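Local coordinates for galactitol 1-phosphate 5-dehydrogenase (Escherichia coli, PDB 4UEJ), which catalyses the NAD-dependent oxidation of galactitol 1-phosphate to D-tagatose 6-phosphate, as a zinc-containing alcohol dehydrogenase that binds two zinc ions per subunit, at residues M1-V5 with V14-P20; S35-D41 with L57-F61; L86-F90 with K124-V128; F129-M135 with S303-T307; K162-G168 with N230-T236. One frame throughout, in Å; residues are numbered along the deposited sequence.

Contact 1: M1-V5 with V14-P20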
# COMPACT_ATOMS: atom_id res chain seq x y z
N MET A 1 -5.26 -19.44 -42.70
CA MET A 1 -4.39 -19.64 -41.55
C MET A 1 -5.17 -20.11 -40.33
O MET A 1 -6.37 -19.83 -40.20
CB MET A 1 -3.64 -18.36 -41.19
CG MET A 1 -4.47 -17.35 -40.44
SD MET A 1 -3.47 -16.10 -39.59
CE MET A 1 -4.69 -15.41 -38.47
N LYS A 2 -4.47 -20.79 -39.43
CA LYS A 2 -5.08 -21.32 -38.22
C LYS A 2 -4.99 -20.33 -37.07
O LYS A 2 -4.10 -19.48 -37.03
CB LYS A 2 -4.41 -22.63 -37.80
CG LYS A 2 -4.78 -23.83 -38.65
CD LYS A 2 -4.12 -25.09 -38.12
CE LYS A 2 -4.47 -26.28 -38.99
NZ LYS A 2 -4.31 -25.97 -40.44
N SER A 3 -5.92 -20.47 -36.13
CA SER A 3 -5.85 -19.74 -34.87
C SER A 3 -6.66 -20.49 -33.82
O SER A 3 -7.48 -21.35 -34.16
CB SER A 3 -6.37 -18.31 -35.03
OG SER A 3 -7.72 -18.31 -35.46
N VAL A 4 -6.43 -20.17 -32.56
CA VAL A 4 -7.25 -20.72 -31.49
C VAL A 4 -8.30 -19.69 -31.10
O VAL A 4 -7.97 -18.55 -30.78
CB VAL A 4 -6.43 -21.12 -30.27
CG1 VAL A 4 -7.32 -21.82 -29.25
CG2 VAL A 4 -5.29 -22.03 -30.68
N VAL A 5 -9.56 -20.10 -31.13
CA VAL A 5 -10.65 -19.20 -30.80
C VAL A 5 -11.43 -19.72 -29.60
O VAL A 5 -11.89 -20.86 -29.60
CB VAL A 5 -11.60 -19.00 -32.00
CG1 VAL A 5 -12.70 -18.03 -31.65
CG2 VAL A 5 -10.82 -18.51 -33.21
N VAL A 14 -10.19 -24.59 -32.97
CA VAL A 14 -9.15 -24.17 -33.90
C VAL A 14 -9.83 -23.72 -35.18
O VAL A 14 -10.54 -24.49 -35.83
CB VAL A 14 -8.14 -25.28 -34.17
CG1 VAL A 14 -8.86 -26.59 -34.44
CG2 VAL A 14 -7.22 -24.89 -35.32
N ALA A 15 -9.63 -22.46 -35.55
CA ALA A 15 -10.37 -21.89 -36.66
C ALA A 15 -9.48 -21.58 -37.85
O ALA A 15 -8.26 -21.45 -37.71
CB ALA A 15 -11.10 -20.63 -36.20
N GLU A 16 -10.09 -21.47 -39.02
CA GLU A 16 -9.38 -21.10 -40.23
C GLU A 16 -9.86 -19.72 -40.69
O GLU A 16 -11.06 -19.45 -40.70
CB GLU A 16 -9.60 -22.15 -41.33
CG GLU A 16 -8.87 -21.87 -42.64
CD GLU A 16 -7.40 -22.26 -42.60
OE1 GLU A 16 -7.04 -23.14 -41.79
OE2 GLU A 16 -6.61 -21.70 -43.39
N SER A 17 -8.93 -18.86 -41.07
CA SER A 17 -9.29 -17.54 -41.58
C SER A 17 -8.19 -16.99 -42.48
O SER A 17 -7.12 -17.59 -42.62
CB SER A 17 -9.55 -16.57 -40.43
OG SER A 17 -8.36 -16.33 -39.70
N VAL A 18 -8.46 -15.84 -43.09
CA VAL A 18 -7.51 -15.24 -44.01
C VAL A 18 -6.36 -14.58 -43.23
O VAL A 18 -6.55 -14.08 -42.11
CB VAL A 18 -8.20 -14.20 -44.94
CG1 VAL A 18 -8.64 -12.97 -44.16
CG2 VAL A 18 -7.30 -13.82 -46.11
N ILE A 19 -5.16 -14.61 -43.81
CA ILE A 19 -4.03 -13.86 -43.27
C ILE A 19 -4.40 -12.39 -43.21
O ILE A 19 -4.88 -11.84 -44.21
CB ILE A 19 -2.77 -14.01 -44.14
CG1 ILE A 19 -2.58 -15.46 -44.59
CG2 ILE A 19 -1.55 -13.50 -43.40
CD1 ILE A 19 -2.03 -16.35 -43.54
N PRO A 20 -4.20 -11.75 -42.05
CA PRO A 20 -4.50 -10.31 -41.97
C PRO A 20 -3.53 -9.48 -42.80
O PRO A 20 -2.36 -9.84 -42.92
CB PRO A 20 -4.34 -10.01 -40.47
CG PRO A 20 -3.43 -11.09 -39.95
CD PRO A 20 -3.78 -12.31 -40.76
O HOH W 1 -7.62 -18.28 -38.02
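The amino terminus of the chain, M1 N, is gripped by two acceptors of the segment V14-P20. M1 N lies 2.6 Å from S17 O, nearly in line with that carbonyl, and 2.7 Å from E16 OE2, a salt bridge that meets the carboxylate from above its plane. At the same end S17 N donates to M1 O. E16 reaches back by a bend at chi2 (80°). Its other oxygen, OE1, is 4.2 Å from K2 NZ, where a mild attraction is likely, though it is too far for a salt bridge. Beyond this end the strands pair as a beta hairpin, S3 and A15 forming a hydrogen-bonded antiparallel pair. A water bridges S3 OG, S17 OG and M1 O, joining the strand start to the loop after strand 11-16. The M1 side chain runs out extended across that loop, its CB pressed at 3.5 Å against I19 CD1 and its CE 4.0 Å from P20 CD. Cut back to an alanine, the residue would keep its CB against I19 but lose the chain beyond it, which would probably leave a gap beside P20. The hairpin lies at the surface: K2 and V4 rest on F323 of helix 323-333, M1 and I19 touch Y120 of strand 120-124, and the backbone of K2 and V4 bonds to E119 and F117.

Contact 2: S35-D41 with L57-F61. With ZN (zinc ion), chain D.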
# COMPACT_ATOMS: atom_id res chain seq x y z
N SER A 35 4.12 -18.88 -28.65
CA SER A 35 3.06 -18.08 -28.06
C SER A 35 2.53 -18.75 -26.79
O SER A 35 2.00 -19.85 -26.85
CB SER A 35 1.93 -17.86 -29.08
OG SER A 35 0.95 -16.94 -28.60
N GLY A 36 2.70 -18.09 -25.65
CA GLY A 36 2.43 -18.73 -24.37
C GLY A 36 1.08 -18.41 -23.80
O GLY A 36 0.55 -17.32 -24.03
N LEU A 37 0.52 -19.35 -23.04
CA LEU A 37 -0.72 -19.12 -22.28
C LEU A 37 -0.43 -18.53 -20.90
O LEU A 37 0.31 -19.12 -20.12
CB LEU A 37 -1.50 -20.42 -22.12
CG LEU A 37 -2.85 -20.37 -21.41
CD1 LEU A 37 -3.91 -19.81 -22.33
CD2 LEU A 37 -3.25 -21.75 -20.90
N CYS A 38 -1.03 -17.37 -20.61
CA CYS A 38 -0.87 -16.70 -19.32
C CYS A 38 -1.91 -17.19 -18.29
O CYS A 38 -3.01 -17.59 -18.66
CB CYS A 38 -1.00 -15.17 -19.51
SG CYS A 38 -0.65 -14.12 -18.06
N GLY A 39 -1.55 -17.16 -17.02
CA GLY A 39 -2.50 -17.45 -15.96
C GLY A 39 -3.76 -16.60 -16.07
O GLY A 39 -4.87 -17.06 -15.78
N SER A 40 -3.59 -15.36 -16.52
CA SER A 40 -4.70 -14.42 -16.67
C SER A 40 -5.65 -14.83 -17.78
O SER A 40 -6.78 -14.33 -17.86
CB SER A 40 -4.17 -13.01 -16.93
OG SER A 40 -3.43 -12.97 -18.15
N ASP A 41 -5.21 -15.74 -18.64
CA ASP A 41 -6.03 -16.22 -19.75
C ASP A 41 -7.08 -17.22 -19.27
O ASP A 41 -8.14 -17.36 -19.89
CB ASP A 41 -5.15 -16.85 -20.84
CG ASP A 41 -4.40 -15.82 -21.66
OD1 ASP A 41 -4.95 -14.72 -21.89
OD2 ASP A 41 -3.26 -16.10 -22.10
N LEU A 57 -6.99 -15.23 -28.03
CA LEU A 57 -6.13 -14.70 -26.98
C LEU A 57 -4.65 -14.78 -27.37
O LEU A 57 -4.31 -15.15 -28.50
CB LEU A 57 -6.37 -15.46 -25.67
CG LEU A 57 -7.81 -15.42 -25.12
CD1 LEU A 57 -7.96 -16.33 -23.90
CD2 LEU A 57 -8.21 -14.00 -24.79
N GLY A 58 -3.78 -14.45 -26.43
CA GLY A 58 -2.34 -14.56 -26.64
C GLY A 58 -1.60 -13.24 -26.62
O GLY A 58 -1.61 -12.50 -27.61
N HIS A 59 -0.93 -12.94 -25.50
CA HIS A 59 -0.14 -11.71 -25.41
C HIS A 59 1.31 -11.94 -24.99
O HIS A 59 2.01 -11.01 -24.59
CB HIS A 59 -0.80 -10.72 -24.44
CG HIS A 59 -0.96 -11.23 -23.04
ND1 HIS A 59 -2.03 -12.01 -22.65
CD2 HIS A 59 -0.20 -11.04 -21.94
CE1 HIS A 59 -1.92 -12.28 -21.36
NE2 HIS A 59 -0.82 -11.71 -20.91
N GLU A 60 1.75 -13.19 -25.08
CA GLU A 60 3.09 -13.60 -24.69
C GLU A 60 3.68 -14.35 -25.85
O GLU A 60 3.67 -15.58 -25.85
CB GLU A 60 3.06 -14.51 -23.45
CG GLU A 60 2.40 -13.95 -22.21
CD GLU A 60 2.38 -14.96 -21.07
OE1 GLU A 60 2.56 -16.17 -21.36
OE2 GLU A 60 2.21 -14.57 -19.90
N PHE A 61 4.15 -13.64 -26.87
CA PHE A 61 4.60 -14.35 -28.04
C PHE A 61 5.74 -13.69 -28.79
O PHE A 61 6.04 -12.51 -28.60
CB PHE A 61 3.43 -14.61 -29.01
CG PHE A 61 2.78 -13.37 -29.59
CD1 PHE A 61 1.68 -12.79 -28.96
CD2 PHE A 61 3.19 -12.84 -30.80
CE1 PHE A 61 1.05 -11.68 -29.51
CE2 PHE A 61 2.56 -11.72 -31.36
CZ PHE A 61 1.48 -11.16 -30.73
ZN ZN D . 0.01 -11.68 -18.99
O HOH W 2 0.64 -15.63 -26.17
O HOH W 3 -1.16 -14.97 -23.40
O HOH W 4 -4.17 -13.14 -23.91
O HOH W 5 1.95 -12.19 -19.00
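Strands 27-36 and 60-68 meet antiparallel here, S35 opposite F61 with their CA atoms 4.0 Å apart, and G36 N donates a nearly straight bond to E60 O (2.7 Å). Just beyond lies a zinc site, by similarity the catalytic one, of the medium-chain alcohol dehydrogenase fold, built on the GroES-like domain. H59 supplies NE2 to the zinc at 2.1 Å, and C38 brings SG to 2.7 Å, a longer approach. C38 also opens the turn into helix 41-46: its N-H bonds to D41 OD2 and its sulfur accepts from S40 N, and C38 and D41 make a capping box. This ties a metal ligand to a helix start. With H59 CG placed between its backbone N and carbonyl carbon (chi1 60°), the ring turns its edge to D41 OD1 and S40 OG. Water 4 lies at that edge in the ring plane, accepting from ND1 and G58 N and donating to D41 OD1. R44 holds both D41 OD1, by a salt bridge, and S40 OG, by a hydrogen bond. G58 has backbone angles that crowd any CB against the preceding carbonyl. E60 runs out extended toward the metal, OE1 in a salt bridge to K341 and OE2 3.3 Å from C38 CB. A water bound to the zinc at 2.0 Å donates to E60 OE2 across 2.6 Å.

Contact 3: L86-F90 with K124-V128; sequences LLPCF and KRKNV. With ZN (zinc ion), chain C.
K126 brings CE over one face of the F90 ring, while CD comes obliquely to the rim, 3.4 Å from CE2 of F90. Its ammonium, carried up from the ring by a bend at chi4 (53°), is 5.8 Å from the ring centroid, so any cation-pi attraction is weak at most; the overlap is chiefly CH groups against the ring. P88 CG also sits against a face of F90, and W294 meets the ring edge-to-face. A second patch forms around L87. With CG anti to the backbone N (chi1 -173°), its branches reach across to the other segment: CD2 touches K124 CG at 3.7 Å, and CD1 lies 3.7 Å from N127 OD1. The amide of N127 is fixed by V84 O, to which ND2 donates, while OD1 takes a weak bond from K124 N; K124 NZ meanwhile is engaged in a salt bridge with E27. L87 crosses both partners at about a right angle. Between L87 and F90 in sequence, C89 points its SG to the zinc, 2.4 Å away. With C92, C95 and C103 it completes the four-cysteine structural zinc site characteristic of zinc-containing alcohol dehydrogenases, on a loop whose L87 and F90 pack against K124, K126 and N127.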
# COMPACT_ATOMS: atom_id res chain seq x y z
N LEU A 86 0.42 -4.09 -25.05
CA LEU A 86 -0.32 -2.87 -24.71
C LEU A 86 -0.12 -1.81 -25.77
O LEU A 86 1.01 -1.58 -26.19
CB LEU A 86 0.13 -2.31 -23.35
CG LEU A 86 -0.45 -0.92 -23.04
CD1 LEU A 86 -1.85 -1.13 -22.69
CD2 LEU A 86 0.27 -0.20 -21.94
N LEU A 87 -1.19 -1.16 -26.19
CA LEU A 87 -1.05 0.01 -27.05
C LEU A 87 -1.69 1.21 -26.37
O LEU A 87 -2.91 1.40 -26.45
CB LEU A 87 -1.68 -0.22 -28.42
CG LEU A 87 -1.43 0.89 -29.45
CD1 LEU A 87 0.04 0.96 -29.84
CD2 LEU A 87 -2.32 0.74 -30.69
N PRO A 88 -0.88 2.02 -25.68
CA PRO A 88 -1.40 3.27 -25.12
C PRO A 88 -1.70 4.27 -26.23
O PRO A 88 -1.25 4.10 -27.38
CB PRO A 88 -0.27 3.76 -24.21
CG PRO A 88 0.94 3.08 -24.67
CD PRO A 88 0.56 1.83 -25.42
N CYS A 89 -2.45 5.32 -25.90
CA CYS A 89 -2.82 6.34 -26.88
C CYS A 89 -1.68 7.34 -27.11
O CYS A 89 -1.60 7.97 -28.17
CB CYS A 89 -4.09 7.08 -26.44
SG CYS A 89 -3.86 8.41 -25.21
N PHE A 90 -0.81 7.46 -26.10
CA PHE A 90 0.39 8.31 -26.10
C PHE A 90 0.11 9.81 -26.12
O PHE A 90 1.04 10.60 -26.30
CB PHE A 90 1.29 7.97 -27.29
CG PHE A 90 1.95 6.63 -27.18
CD1 PHE A 90 2.87 6.38 -26.18
CD2 PHE A 90 1.66 5.63 -28.09
CE1 PHE A 90 3.47 5.15 -26.09
CE2 PHE A 90 2.26 4.40 -28.00
CZ PHE A 90 3.17 4.16 -27.00
N LYS A 124 0.81 -2.71 -34.49
CA LYS A 124 1.59 -1.50 -34.68
C LYS A 124 3.07 -1.77 -34.47
O LYS A 124 3.44 -2.66 -33.71
CB LYS A 124 1.13 -0.39 -33.73
CG LYS A 124 -0.35 -0.10 -33.76
CD LYS A 124 -0.85 0.17 -35.16
CE LYS A 124 -2.35 0.44 -35.12
NZ LYS A 124 -2.94 0.65 -36.46
N ARG A 125 3.92 -0.99 -35.15
CA ARG A 125 5.36 -1.01 -34.89
C ARG A 125 5.65 -0.92 -33.39
O ARG A 125 6.54 -1.61 -32.87
CB ARG A 125 6.05 0.14 -35.63
CG ARG A 125 7.50 0.39 -35.20
CD ARG A 125 8.38 -0.81 -35.49
NE ARG A 125 9.75 -0.62 -35.02
CZ ARG A 125 10.20 -1.00 -33.83
NH1 ARG A 125 9.38 -1.59 -32.96
NH2 ARG A 125 11.46 -0.79 -33.50
N LYS A 126 4.89 -0.09 -32.69
CA LYS A 126 5.12 0.11 -31.27
C LYS A 126 4.72 -1.11 -30.44
O LYS A 126 4.98 -1.16 -29.25
CB LYS A 126 4.38 1.35 -30.78
CG LYS A 126 5.08 2.64 -31.19
CD LYS A 126 4.50 3.85 -30.47
CE LYS A 126 5.55 4.94 -30.30
NZ LYS A 126 6.19 5.30 -31.59
N ASN A 127 4.09 -2.09 -31.09
CA ASN A 127 3.70 -3.34 -30.43
C ASN A 127 4.68 -4.49 -30.66
O ASN A 127 4.36 -5.64 -30.38
CB ASN A 127 2.31 -3.79 -30.89
CG ASN A 127 1.20 -2.89 -30.42
OD1 ASN A 127 0.36 -2.44 -31.21
ND2 ASN A 127 1.16 -2.62 -29.11
N VAL A 128 5.85 -4.20 -31.22
CA VAL A 128 6.88 -5.24 -31.29
C VAL A 128 8.20 -4.71 -30.75
O VAL A 128 8.48 -3.51 -30.81
CB VAL A 128 7.10 -5.77 -32.72
CG1 VAL A 128 5.85 -6.48 -33.22
CG2 VAL A 128 7.49 -4.66 -33.66
ZN ZN C . -3.10 7.56 -23.16

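Contact 4: F129-M135 with S303-T307; sequences FALPTDM and SRLLT
This is a light, mostly apolar packing contact between the two domains: the chain leaving strand 128-130 of the GroES-like part lies against helix 297-307, which belongs with the probable coenzyme-binding part. S303 is the hub. Its CB faces the edge of the F129 ring, 4.0 Å from CE2, and P132 CD comes within 3.4 Å of S303 OG. With OG anti to the backbone N (chi1 -176°), the hydroxyl also reaches a water that donates to A130 O, giving a bridge from the helix to the strand end. P132 begins a type I beta turn running to M135, closed by M135 N on P132 O, and the turn carries M135 round to the helix. There the methionine runs extended as far as SD and bends at chi3 (-65°), placing its methyl among three residues: CE lies 3.9 Å from L306 CB and equally far from T307 CG2 and S303 OG. T307 CG2 is met at 3.7 Å by P132 CG, the two side chains at about a right angle, while T307 OG1 turns back to donate to R304 O. Behind the contact, I143 of helix 143-155 touches both F129 and L306.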
# COMPACT_ATOMS: atom_id res chain seq x y z
N PHE A 129 8.99 -5.64 -30.23
CA PHE A 129 10.25 -5.35 -29.56
C PHE A 129 11.30 -6.27 -30.14
O PHE A 129 11.17 -7.48 -30.06
CB PHE A 129 10.09 -5.54 -28.05
CG PHE A 129 11.37 -5.46 -27.26
CD1 PHE A 129 11.86 -4.24 -26.84
CD2 PHE A 129 12.03 -6.62 -26.88
CE1 PHE A 129 13.03 -4.17 -26.08
CE2 PHE A 129 13.19 -6.56 -26.13
CZ PHE A 129 13.69 -5.33 -25.74
N ALA A 130 12.32 -5.69 -30.75
CA ALA A 130 13.31 -6.46 -31.49
C ALA A 130 14.17 -7.30 -30.55
O ALA A 130 14.65 -6.81 -29.54
CB ALA A 130 14.19 -5.54 -32.32
N LEU A 131 14.35 -8.57 -30.92
CA LEU A 131 15.18 -9.50 -30.15
C LEU A 131 16.61 -9.52 -30.69
O LEU A 131 16.83 -9.28 -31.88
CB LEU A 131 14.59 -10.92 -30.21
CG LEU A 131 13.10 -11.04 -29.91
CD1 LEU A 131 12.62 -12.48 -30.05
CD2 LEU A 131 12.86 -10.52 -28.54
N PRO A 132 17.58 -9.83 -29.82
CA PRO A 132 18.93 -10.10 -30.32
C PRO A 132 18.89 -11.25 -31.31
O PRO A 132 18.11 -12.19 -31.14
CB PRO A 132 19.70 -10.49 -29.05
CG PRO A 132 18.92 -9.91 -27.93
CD PRO A 132 17.48 -9.97 -28.36
N THR A 133 19.71 -11.17 -32.35
CA THR A 133 19.65 -12.15 -33.43
C THR A 133 20.04 -13.56 -32.99
O THR A 133 19.65 -14.54 -33.62
CB THR A 133 20.55 -11.73 -34.61
OG1 THR A 133 21.88 -11.49 -34.14
CG2 THR A 133 20.01 -10.46 -35.27
N ASP A 134 20.81 -13.67 -31.90
CA ASP A 134 21.25 -14.97 -31.42
C ASP A 134 20.28 -15.58 -30.40
O ASP A 134 20.48 -16.70 -29.92
CB ASP A 134 22.66 -14.87 -30.81
CG ASP A 134 22.68 -14.11 -29.49
OD1 ASP A 134 21.79 -13.28 -29.24
OD2 ASP A 134 23.61 -14.36 -28.69
N MET A 135 19.23 -14.84 -30.05
CA MET A 135 18.27 -15.36 -29.10
C MET A 135 17.36 -16.40 -29.75
O MET A 135 16.73 -16.12 -30.77
CB MET A 135 17.43 -14.23 -28.51
CG MET A 135 16.34 -14.70 -27.58
SD MET A 135 15.39 -13.36 -26.81
CE MET A 135 16.64 -12.58 -25.78
N SER A 303 15.51 -8.73 -21.85
CA SER A 303 16.30 -9.22 -22.97
C SER A 303 17.74 -9.47 -22.52
O SER A 303 18.32 -10.50 -22.84
CB SER A 303 16.26 -8.22 -24.12
OG SER A 303 16.97 -8.76 -25.22
N ARG A 304 18.30 -8.54 -21.76
CA ARG A 304 19.69 -8.67 -21.35
C ARG A 304 19.92 -9.84 -20.41
O ARG A 304 20.87 -10.59 -20.58
CB ARG A 304 20.17 -7.38 -20.72
CG ARG A 304 20.25 -6.26 -21.74
CD ARG A 304 20.45 -4.91 -21.07
NE ARG A 304 20.61 -3.87 -22.07
CZ ARG A 304 20.94 -2.61 -21.80
NH1 ARG A 304 21.15 -2.24 -20.54
NH2 ARG A 304 21.07 -1.74 -22.78
N LEU A 305 19.04 -9.99 -19.42
CA LEU A 305 19.16 -11.10 -18.47
C LEU A 305 19.09 -12.43 -19.21
O LEU A 305 19.82 -13.37 -18.88
CB LEU A 305 18.06 -11.03 -17.41
CG LEU A 305 18.22 -9.86 -16.44
CD1 LEU A 305 17.03 -9.80 -15.50
CD2 LEU A 305 19.52 -9.99 -15.65
N LEU A 306 18.22 -12.52 -20.21
CA LEU A 306 18.14 -13.73 -21.02
C LEU A 306 19.43 -13.97 -21.78
O LEU A 306 19.97 -15.08 -21.79
CB LEU A 306 16.96 -13.63 -22.00
CG LEU A 306 15.57 -13.91 -21.43
CD1 LEU A 306 14.46 -13.44 -22.39
CD2 LEU A 306 15.42 -15.39 -21.15
N THR A 307 19.96 -12.93 -22.41
CA THR A 307 21.15 -13.13 -23.22
C THR A 307 22.33 -13.48 -22.35
O THR A 307 23.22 -14.20 -22.78
CB THR A 307 21.47 -11.89 -24.06
OG1 THR A 307 21.78 -10.79 -23.20
CG2 THR A 307 20.29 -11.54 -24.90
O HOH W 6 16.40 -6.92 -27.42

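Contact 5: K162-G168 with N230-T236; sequences KNVIIIG and NQLILET
I165, I167 and I233 form the apolar centre on one face of two adjacent parallel strands, with I167 CD1 3.6 Å from I233 CG2 and I165 CB 4.0 Å from I233 CG1. On the other face I166 and L234 lie side by side, CD1 of the isoleucine 3.8 Å from CB of the leucine; helix 171-182 covers both, and helix 143-155 covers L234. These are the central strands, 163-167 and 231-235, of the Rossmann-type sheet, where the chain order crosses over. The backbone ladder is regular, with N163, I165 and I167 donating one way and L232 and L234 the other. L234 N meets I165 O at 2.7 Å, almost in line with the carbonyl. Toward the amino ends the setting turns polar. The Q231 side chain lies beside I165 CD1 and ends on G251 and L227, while N163 OD1 bonds to S187. At the carboxyl ends I167 O takes two donors: T236 N at 2.9 Å and T236 OG1 at 2.6 Å, the hydroxyl placed between the backbone N and the carbonyl carbon (chi1 73°). A valine here lacks the hydroxyl, and I167 O would probably be left with the backbone N-H as its one donor from this segment. G168 has backbone angles that suit glycine and begins a GxGxxG pattern, as in nucleotide-binding Rossmann folds. E235 OE2 turns to T242 OG1 nearby. Apolar strand middles and side-chain bonds from T236 and E235 at the carboxyl ends are consistent with fixed loop starts beside the probable NAD site.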
# COMPACT_ATOMS: atom_id res chain seq x y z
N LYS A 162 17.84 -6.66 -0.88
CA LYS A 162 16.59 -6.88 -0.16
C LYS A 162 16.30 -8.35 0.07
O LYS A 162 16.80 -9.25 -0.63
CB LYS A 162 15.42 -6.23 -0.91
CG LYS A 162 15.56 -4.73 -1.04
CD LYS A 162 14.34 -4.07 -1.68
CE LYS A 162 14.51 -2.56 -1.76
NZ LYS A 162 13.46 -1.85 -2.58
N ASN A 163 15.48 -8.60 1.08
CA ASN A 163 15.00 -9.94 1.34
C ASN A 163 13.69 -10.13 0.60
O ASN A 163 12.63 -9.67 1.04
CB ASN A 163 14.84 -10.16 2.84
CG ASN A 163 16.18 -10.22 3.54
OD1 ASN A 163 17.06 -10.98 3.13
ND2 ASN A 163 16.36 -9.38 4.57
N VAL A 164 13.79 -10.78 -0.55
CA VAL A 164 12.67 -10.88 -1.46
C VAL A 164 11.86 -12.11 -1.12
O VAL A 164 12.41 -13.20 -0.85
CB VAL A 164 13.15 -10.90 -2.93
CG1 VAL A 164 12.00 -11.17 -3.90
CG2 VAL A 164 13.79 -9.56 -3.27
N ILE A 165 10.55 -11.94 -1.12
CA ILE A 165 9.64 -13.06 -0.91
C ILE A 165 8.69 -13.08 -2.08
O ILE A 165 7.99 -12.09 -2.34
CB ILE A 165 8.87 -12.91 0.42
CG1 ILE A 165 9.85 -12.78 1.59
CG2 ILE A 165 7.91 -14.08 0.62
CD1 ILE A 165 9.15 -12.60 2.94
N ILE A 166 8.66 -14.19 -2.81
CA ILE A 166 7.76 -14.34 -3.93
C ILE A 166 6.63 -15.29 -3.55
O ILE A 166 6.87 -16.45 -3.24
CB ILE A 166 8.47 -14.89 -5.19
CG1 ILE A 166 9.69 -14.03 -5.55
CG2 ILE A 166 7.46 -14.99 -6.34
CD1 ILE A 166 9.41 -12.52 -5.80
N ILE A 167 5.40 -14.79 -3.56
CA ILE A 167 4.28 -15.64 -3.20
C ILE A 167 3.58 -16.04 -4.49
O ILE A 167 3.15 -15.19 -5.28
CB ILE A 167 3.30 -14.93 -2.23
CG1 ILE A 167 4.02 -14.52 -0.95
CG2 ILE A 167 2.15 -15.85 -1.88
CD1 ILE A 167 3.19 -13.55 -0.09
N GLY A 168 3.50 -17.34 -4.74
CA GLY A 168 2.94 -17.81 -5.99
C GLY A 168 4.08 -18.31 -6.86
O GLY A 168 5.00 -17.56 -7.18
N ASN A 230 14.07 -5.09 5.48
CA ASN A 230 14.26 -4.80 4.06
C ASN A 230 13.64 -5.85 3.15
O ASN A 230 14.23 -6.27 2.15
CB ASN A 230 15.74 -4.64 3.75
CG ASN A 230 16.37 -3.52 4.55
OD1 ASN A 230 16.04 -2.35 4.36
ND2 ASN A 230 17.27 -3.87 5.46
N GLN A 231 12.43 -6.26 3.51
CA GLN A 231 11.68 -7.20 2.70
C GLN A 231 10.99 -6.54 1.52
O GLN A 231 10.51 -5.42 1.61
CB GLN A 231 10.63 -7.93 3.53
CG GLN A 231 11.20 -8.97 4.44
CD GLN A 231 10.13 -9.65 5.24
OE1 GLN A 231 8.97 -9.24 5.23
NE2 GLN A 231 10.51 -10.72 5.94
N LEU A 232 10.95 -7.28 0.44
CA LEU A 232 10.14 -6.95 -0.72
C LEU A 232 9.37 -8.20 -1.06
O LEU A 232 9.96 -9.22 -1.47
CB LEU A 232 11.01 -6.48 -1.89
CG LEU A 232 10.33 -6.38 -3.24
CD1 LEU A 232 9.17 -5.40 -3.13
CD2 LEU A 232 11.35 -5.91 -4.30
N ILE A 233 8.06 -8.14 -0.86
CA ILE A 233 7.19 -9.28 -1.05
C ILE A 233 6.40 -9.07 -2.34
O ILE A 233 5.75 -8.03 -2.51
CB ILE A 233 6.24 -9.44 0.14
CG1 ILE A 233 7.02 -9.47 1.47
CG2 ILE A 233 5.37 -10.66 -0.03
CD1 ILE A 233 6.14 -9.49 2.71
N LEU A 234 6.47 -10.02 -3.25
CA LEU A 234 5.64 -9.92 -4.45
C LEU A 234 4.52 -10.93 -4.36
O LEU A 234 4.75 -12.14 -4.28
CB LEU A 234 6.45 -10.20 -5.72
CG LEU A 234 7.09 -9.03 -6.44
CD1 LEU A 234 8.13 -8.38 -5.54
CD2 LEU A 234 7.69 -9.52 -7.76
N GLU A 235 3.29 -10.43 -4.36
CA GLU A 235 2.11 -11.27 -4.36
C GLU A 235 1.74 -11.54 -5.82
O GLU A 235 1.23 -10.65 -6.50
CB GLU A 235 0.95 -10.58 -3.62
CG GLU A 235 -0.08 -11.54 -3.06
CD GLU A 235 -0.62 -12.46 -4.14
OE1 GLU A 235 -1.29 -11.97 -5.08
OE2 GLU A 235 -0.32 -13.67 -4.08
N THR A 236 1.98 -12.77 -6.28
CA THR A 236 1.70 -13.11 -7.67
C THR A 236 0.53 -14.08 -7.84
O THR A 236 0.08 -14.31 -8.96
CB THR A 236 2.94 -13.71 -8.37
OG1 THR A 236 3.17 -15.05 -7.91
CG2 THR A 236 4.17 -12.86 -8.08

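Contacts 1, 2, 3 and 5 close in turn along the chain, while contact 5 lies nested inside the long loop that contact 4 closes. Contacts 2 and 3 fall within the GroES-like range, their centres 18 Å apart, one at the probable catalytic zinc and the other at the structural one. Contact 1 is a surface hairpin, its centre 17 Å from that of contact 2. Contacts 2 and 4 reach the same mixed sheet, and contact 4 adjoins contact 3 in sequence before crossing to helix 297-307. Contact 5, about 41 Å from contact 1 between centres, belongs to the parallel nucleotide-binding sheet. As in other members of the family, the probable catalytic zinc would lie in the cleft between the two domains.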